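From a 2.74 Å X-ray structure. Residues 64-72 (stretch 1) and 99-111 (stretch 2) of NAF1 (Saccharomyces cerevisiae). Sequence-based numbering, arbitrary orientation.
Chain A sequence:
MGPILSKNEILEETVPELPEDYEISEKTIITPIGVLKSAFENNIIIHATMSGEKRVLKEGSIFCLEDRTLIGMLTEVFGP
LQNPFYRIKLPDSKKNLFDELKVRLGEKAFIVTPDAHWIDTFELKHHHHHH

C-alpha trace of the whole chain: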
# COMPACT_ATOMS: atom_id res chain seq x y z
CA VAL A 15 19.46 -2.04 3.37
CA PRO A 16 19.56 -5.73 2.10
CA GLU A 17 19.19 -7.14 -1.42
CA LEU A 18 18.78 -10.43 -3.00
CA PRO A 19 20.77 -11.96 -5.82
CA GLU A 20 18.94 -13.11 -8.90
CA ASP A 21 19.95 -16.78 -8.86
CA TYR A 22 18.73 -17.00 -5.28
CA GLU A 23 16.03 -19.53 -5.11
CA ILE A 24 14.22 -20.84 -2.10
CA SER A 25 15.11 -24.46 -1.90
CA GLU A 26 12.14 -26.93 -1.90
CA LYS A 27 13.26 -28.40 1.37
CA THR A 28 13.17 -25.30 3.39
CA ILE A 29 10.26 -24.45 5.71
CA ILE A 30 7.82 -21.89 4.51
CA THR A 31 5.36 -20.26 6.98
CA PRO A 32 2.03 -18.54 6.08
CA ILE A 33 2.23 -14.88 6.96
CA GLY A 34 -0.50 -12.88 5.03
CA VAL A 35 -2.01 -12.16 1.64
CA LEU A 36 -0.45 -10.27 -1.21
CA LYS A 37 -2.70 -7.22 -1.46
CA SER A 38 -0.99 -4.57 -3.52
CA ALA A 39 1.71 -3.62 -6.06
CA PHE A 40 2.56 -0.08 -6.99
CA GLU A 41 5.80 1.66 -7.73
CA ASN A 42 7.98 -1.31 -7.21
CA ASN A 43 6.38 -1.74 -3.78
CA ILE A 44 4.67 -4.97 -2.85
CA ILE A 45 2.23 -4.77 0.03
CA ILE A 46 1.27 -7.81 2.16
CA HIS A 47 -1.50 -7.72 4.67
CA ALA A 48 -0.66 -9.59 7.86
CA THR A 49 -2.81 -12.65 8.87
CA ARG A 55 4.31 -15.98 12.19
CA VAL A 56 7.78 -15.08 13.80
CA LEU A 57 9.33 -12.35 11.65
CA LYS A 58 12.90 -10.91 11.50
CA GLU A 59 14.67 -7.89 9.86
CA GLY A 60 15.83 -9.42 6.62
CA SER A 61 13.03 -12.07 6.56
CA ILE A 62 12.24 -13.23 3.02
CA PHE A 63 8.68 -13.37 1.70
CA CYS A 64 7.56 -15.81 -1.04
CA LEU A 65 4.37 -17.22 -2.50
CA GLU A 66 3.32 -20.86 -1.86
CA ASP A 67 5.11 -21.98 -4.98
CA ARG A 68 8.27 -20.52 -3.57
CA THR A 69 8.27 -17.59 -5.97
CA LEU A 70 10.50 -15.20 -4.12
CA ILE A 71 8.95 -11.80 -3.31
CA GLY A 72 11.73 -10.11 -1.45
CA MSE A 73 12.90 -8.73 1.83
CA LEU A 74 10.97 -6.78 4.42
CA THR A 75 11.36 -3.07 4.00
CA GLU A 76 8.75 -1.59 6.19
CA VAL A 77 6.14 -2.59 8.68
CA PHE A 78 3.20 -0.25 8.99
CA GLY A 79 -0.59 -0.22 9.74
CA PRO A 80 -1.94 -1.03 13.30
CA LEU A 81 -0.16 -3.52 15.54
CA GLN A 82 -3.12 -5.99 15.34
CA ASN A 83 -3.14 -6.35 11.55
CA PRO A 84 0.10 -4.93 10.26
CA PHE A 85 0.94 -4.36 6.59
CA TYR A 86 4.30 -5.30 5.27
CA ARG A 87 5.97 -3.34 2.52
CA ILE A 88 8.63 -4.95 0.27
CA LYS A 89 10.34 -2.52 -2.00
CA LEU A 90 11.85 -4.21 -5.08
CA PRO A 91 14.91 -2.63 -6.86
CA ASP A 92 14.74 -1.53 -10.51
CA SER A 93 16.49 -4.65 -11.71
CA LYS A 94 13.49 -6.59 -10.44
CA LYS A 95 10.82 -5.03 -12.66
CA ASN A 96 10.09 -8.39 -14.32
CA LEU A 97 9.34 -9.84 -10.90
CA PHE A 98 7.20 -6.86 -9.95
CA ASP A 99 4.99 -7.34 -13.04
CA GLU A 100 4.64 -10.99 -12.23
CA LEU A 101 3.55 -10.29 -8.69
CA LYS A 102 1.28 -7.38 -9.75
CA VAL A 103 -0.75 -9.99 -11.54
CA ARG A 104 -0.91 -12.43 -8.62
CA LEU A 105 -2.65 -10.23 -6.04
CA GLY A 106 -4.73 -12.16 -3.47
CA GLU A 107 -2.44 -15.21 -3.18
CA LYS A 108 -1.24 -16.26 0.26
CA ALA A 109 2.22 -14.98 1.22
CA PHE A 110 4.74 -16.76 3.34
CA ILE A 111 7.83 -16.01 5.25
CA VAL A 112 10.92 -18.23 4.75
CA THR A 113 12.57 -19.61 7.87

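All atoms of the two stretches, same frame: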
# COMPACT_ATOMS: atom_id res chain seq x y z
N CYS A 64 7.79 -15.07 0.23
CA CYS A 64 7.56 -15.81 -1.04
C CYS A 64 6.10 -16.24 -1.16
O CYS A 64 5.39 -16.13 -0.21
CB CYS A 64 8.41 -17.08 -1.08
SG CYS A 64 8.11 -18.29 0.32
N LEU A 65 5.69 -16.71 -2.32
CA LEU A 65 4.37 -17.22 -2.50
C LEU A 65 4.44 -18.67 -2.06
O LEU A 65 5.50 -19.10 -1.72
CB LEU A 65 3.97 -17.04 -3.97
CG LEU A 65 3.35 -15.67 -4.35
CD1 LEU A 65 3.26 -14.69 -3.22
CD2 LEU A 65 4.05 -15.09 -5.51
N GLU A 66 3.34 -19.41 -2.08
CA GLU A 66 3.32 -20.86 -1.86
C GLU A 66 4.14 -21.63 -2.84
O GLU A 66 4.59 -22.72 -2.54
CB GLU A 66 1.89 -21.36 -1.92
CG GLU A 66 1.66 -22.58 -1.16
CD GLU A 66 0.20 -22.87 -0.96
OE1 GLU A 66 -0.10 -23.73 -0.14
OE2 GLU A 66 -0.67 -22.23 -1.60
N ASP A 67 4.31 -21.15 -4.06
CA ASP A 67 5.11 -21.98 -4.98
C ASP A 67 6.58 -21.63 -4.85
O ASP A 67 7.41 -21.93 -5.71
CB ASP A 67 4.68 -21.83 -6.43
CG ASP A 67 4.74 -20.39 -6.93
OD1 ASP A 67 5.07 -19.48 -6.12
OD2 ASP A 67 4.42 -20.15 -8.13
N ARG A 68 6.91 -20.96 -3.78
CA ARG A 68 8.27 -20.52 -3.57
C ARG A 68 8.83 -19.45 -4.54
O ARG A 68 10.03 -19.25 -4.66
CB ARG A 68 9.19 -21.70 -3.42
CG ARG A 68 9.11 -22.37 -2.08
CD ARG A 68 9.48 -23.79 -2.15
NE ARG A 68 8.73 -24.56 -1.17
CZ ARG A 68 9.13 -24.79 0.09
NH1 ARG A 68 10.26 -24.25 0.52
NH2 ARG A 68 8.39 -25.53 0.94
N THR A 69 7.92 -18.73 -5.19
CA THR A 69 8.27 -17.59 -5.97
C THR A 69 8.69 -16.55 -4.94
O THR A 69 7.95 -16.18 -4.05
CB THR A 69 7.10 -17.07 -6.79
OG1 THR A 69 6.78 -18.02 -7.81
CG2 THR A 69 7.52 -15.79 -7.44
N LEU A 70 9.93 -16.11 -5.06
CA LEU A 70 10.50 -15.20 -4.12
C LEU A 70 9.98 -13.76 -4.31
O LEU A 70 10.16 -13.22 -5.44
CB LEU A 70 11.98 -15.22 -4.33
CG LEU A 70 12.66 -13.91 -3.83
CD1 LEU A 70 12.91 -14.07 -2.35
CD2 LEU A 70 14.01 -13.45 -4.55
N ILE A 71 9.40 -13.16 -3.24
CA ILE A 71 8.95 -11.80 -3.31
C ILE A 71 10.06 -10.80 -2.99
O ILE A 71 10.53 -9.98 -3.78
CB ILE A 71 7.84 -11.54 -2.41
CG1 ILE A 71 6.62 -12.41 -2.83
CG2 ILE A 71 7.60 -10.01 -2.47
CD1 ILE A 71 5.41 -12.21 -2.00
N GLY A 72 10.54 -10.91 -1.79
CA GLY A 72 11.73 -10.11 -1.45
C GLY A 72 11.77 -9.85 0.06
O GLY A 72 11.21 -10.57 0.92
N ASP A 99 6.08 -7.06 -12.10
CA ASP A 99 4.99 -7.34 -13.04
C ASP A 99 4.33 -8.69 -12.86
O ASP A 99 3.11 -8.85 -13.02
CB ASP A 99 5.49 -7.15 -14.48
CG ASP A 99 5.82 -5.66 -14.79
OD1 ASP A 99 5.17 -4.74 -14.18
OD2 ASP A 99 6.74 -5.40 -15.62
N GLU A 100 5.15 -9.67 -12.50
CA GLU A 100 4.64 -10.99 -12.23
C GLU A 100 3.85 -11.03 -10.94
O GLU A 100 2.86 -11.70 -10.84
CB GLU A 100 5.76 -12.00 -12.21
CG GLU A 100 5.22 -13.45 -12.25
CD GLU A 100 6.27 -14.56 -11.76
OE1 GLU A 100 5.78 -15.59 -11.20
OE2 GLU A 100 7.55 -14.38 -11.91
N LEU A 101 4.28 -10.30 -9.94
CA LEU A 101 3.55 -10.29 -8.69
C LEU A 101 2.31 -9.44 -8.78
O LEU A 101 1.29 -9.90 -8.32
CB LEU A 101 4.44 -9.79 -7.60
CG LEU A 101 5.71 -10.62 -7.33
CD1 LEU A 101 6.54 -9.87 -6.24
CD2 LEU A 101 5.49 -12.09 -6.84
N LYS A 102 2.40 -8.23 -9.37
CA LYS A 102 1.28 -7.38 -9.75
C LYS A 102 0.05 -8.21 -10.14
O LYS A 102 -1.08 -8.00 -9.69
CB LYS A 102 1.73 -6.51 -10.95
CG LYS A 102 0.65 -5.55 -11.63
CD LYS A 102 0.77 -4.17 -11.02
CE LYS A 102 -0.29 -3.12 -11.35
NZ LYS A 102 0.28 -1.71 -11.17
N VAL A 103 0.28 -9.19 -10.98
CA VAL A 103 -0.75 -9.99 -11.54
C VAL A 103 -1.21 -11.15 -10.60
O VAL A 103 -2.20 -11.86 -10.86
CB VAL A 103 -0.14 -10.50 -12.82
CG1 VAL A 103 -0.54 -11.96 -13.11
CG2 VAL A 103 -0.50 -9.55 -13.88
N ARG A 104 -0.51 -11.37 -9.50
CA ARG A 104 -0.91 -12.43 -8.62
C ARG A 104 -1.46 -11.97 -7.29
O ARG A 104 -1.36 -12.73 -6.34
CB ARG A 104 0.32 -13.20 -8.30
CG ARG A 104 0.90 -13.97 -9.50
CD ARG A 104 1.13 -15.32 -8.99
NE ARG A 104 2.49 -15.74 -9.12
CZ ARG A 104 2.99 -16.80 -8.49
NH1 ARG A 104 2.26 -17.51 -7.63
NH2 ARG A 104 4.24 -17.10 -8.69
N LEU A 105 -1.99 -10.73 -7.20
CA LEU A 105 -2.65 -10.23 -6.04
C LEU A 105 -3.64 -11.20 -5.47
O LEU A 105 -4.36 -11.83 -6.24
CB LEU A 105 -3.37 -8.99 -6.42
CG LEU A 105 -2.61 -7.67 -6.20
CD1 LEU A 105 -1.04 -7.90 -6.15
CD2 LEU A 105 -3.10 -6.68 -7.24
N GLY A 106 -3.69 -11.35 -4.13
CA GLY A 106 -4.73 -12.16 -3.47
C GLY A 106 -4.25 -13.52 -3.02
O GLY A 106 -4.95 -14.20 -2.26
N GLU A 107 -3.08 -13.94 -3.53
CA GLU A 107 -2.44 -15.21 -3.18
C GLU A 107 -1.84 -15.09 -1.81
O GLU A 107 -1.38 -13.97 -1.42
CB GLU A 107 -1.30 -15.57 -4.10
CG GLU A 107 -1.73 -16.18 -5.35
CD GLU A 107 -0.60 -16.75 -6.23
OE1 GLU A 107 0.42 -17.18 -5.68
OE2 GLU A 107 -0.74 -16.79 -7.49
N LYS A 108 -1.81 -16.22 -1.08
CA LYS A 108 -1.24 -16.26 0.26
C LYS A 108 0.25 -16.02 0.28
O LYS A 108 0.94 -16.60 -0.53
CB LYS A 108 -1.47 -17.58 0.89
CG LYS A 108 -2.82 -17.71 1.48
CD LYS A 108 -2.94 -19.08 1.97
CE LYS A 108 -4.25 -19.26 2.82
NZ LYS A 108 -4.45 -18.06 3.84
N ALA A 109 0.76 -15.15 1.14
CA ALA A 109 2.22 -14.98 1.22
C ALA A 109 2.84 -15.66 2.42
O ALA A 109 2.20 -15.93 3.45
CB ALA A 109 2.61 -13.55 1.24
N PHE A 110 4.12 -15.93 2.31
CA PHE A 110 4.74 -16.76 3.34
C PHE A 110 6.11 -16.17 3.65
O PHE A 110 6.75 -15.45 2.86
CB PHE A 110 4.99 -18.22 2.93
CG PHE A 110 3.77 -18.96 2.51
CD1 PHE A 110 3.14 -18.73 1.24
CD2 PHE A 110 3.24 -19.95 3.37
CE1 PHE A 110 2.05 -19.44 0.91
CE2 PHE A 110 2.14 -20.65 3.02
CZ PHE A 110 1.55 -20.43 1.81
N ILE A 111 6.62 -16.56 4.80
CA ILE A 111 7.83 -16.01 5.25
C ILE A 111 8.76 -17.21 5.36
O ILE A 111 8.39 -18.27 5.87
CB ILE A 111 7.57 -15.22 6.54
CG1 ILE A 111 8.68 -14.26 6.82
CG2 ILE A 111 7.39 -16.15 7.78
CD1 ILE A 111 10.04 -15.00 7.08

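The apolar centre of this contact is built around Leu65, a buried leucine near the end of a strand. Its CA-to-CB bond points away from the second stretch overall, yet the end of the side chain comes back nearer, so that Leu65 CD2 lies 3.6 Å from Leu101 CD2. Leu101 sits on the helix of the second stretch with its CA-to-CB bond directed toward the first, and its branched end meets Ile71 as well as Leu65, with Leu101 CD1 3.9 Å from Ile71 CG2. Branched aliphatic side chains suit this place because they fill space and have no polar group to leave unsatisfied. Ile71 also extends toward the strand of the second stretch, where its CD1 lies 4.5 Å from Ala109 CB.

Beside this cluster the backbones pair as antiparallel strands. Cys64 and Phe110 form a hydrogen-bonded pair, their CA atoms 5.3 Å apart: Cys64 N donates to Phe110 O at 2.9 Å, and Phe110 N donates to Cys64 O at 2.8 Å. This reciprocal pairing satisfies the polar backbone groups of two buried residues. Their side chains share one face of the sheet, and Cys64 SG packs 4.1 Å from Phe110 CB. The phenyl ring then reaches along the first stretch as its backbone enters a type I turn, Leu65 to Arg68; Phe110 CD1 lies 3.5 Å from Leu65 C, and Phe110 CE1 is 3.4 Å from Glu66 CB. A large apolar ring can thus pack against backbone and aliphatic side-chain atoms together.

Arg104 joins the apolar centre to the polar edge. Leu65 CD2 lies over one face of its guanidinium, 3.6 Å from Arg104 CZ, while polar partners gather near the plane, where the N-H groups point. Arg104 NH2 forms a salt bridge with Asp67 OD2 at 3.1 Å and a weak hydrogen bond to Thr69 OG1 at 2.8 Å. The other carboxylate oxygen, Asp67 OD1, accepts hydrogen bonds from Thr69 N at 3.1 Å and Thr69 OG1 at 2.8 Å, so Asp67 both ties down the residue that follows the turn and engages the arginine.

Within the second stretch, two glutamates add to the negative charge around the guanidinium. Arg104 NH1 forms a salt bridge with Glu107 OE1 at 2.7 Å, and Arg104 NH2 makes a longer one with Glu100 OE1 at 3.3 Å. Arginine's several donors and flat cation thus serve acidic partners from both stretches while leaving a face for leucine.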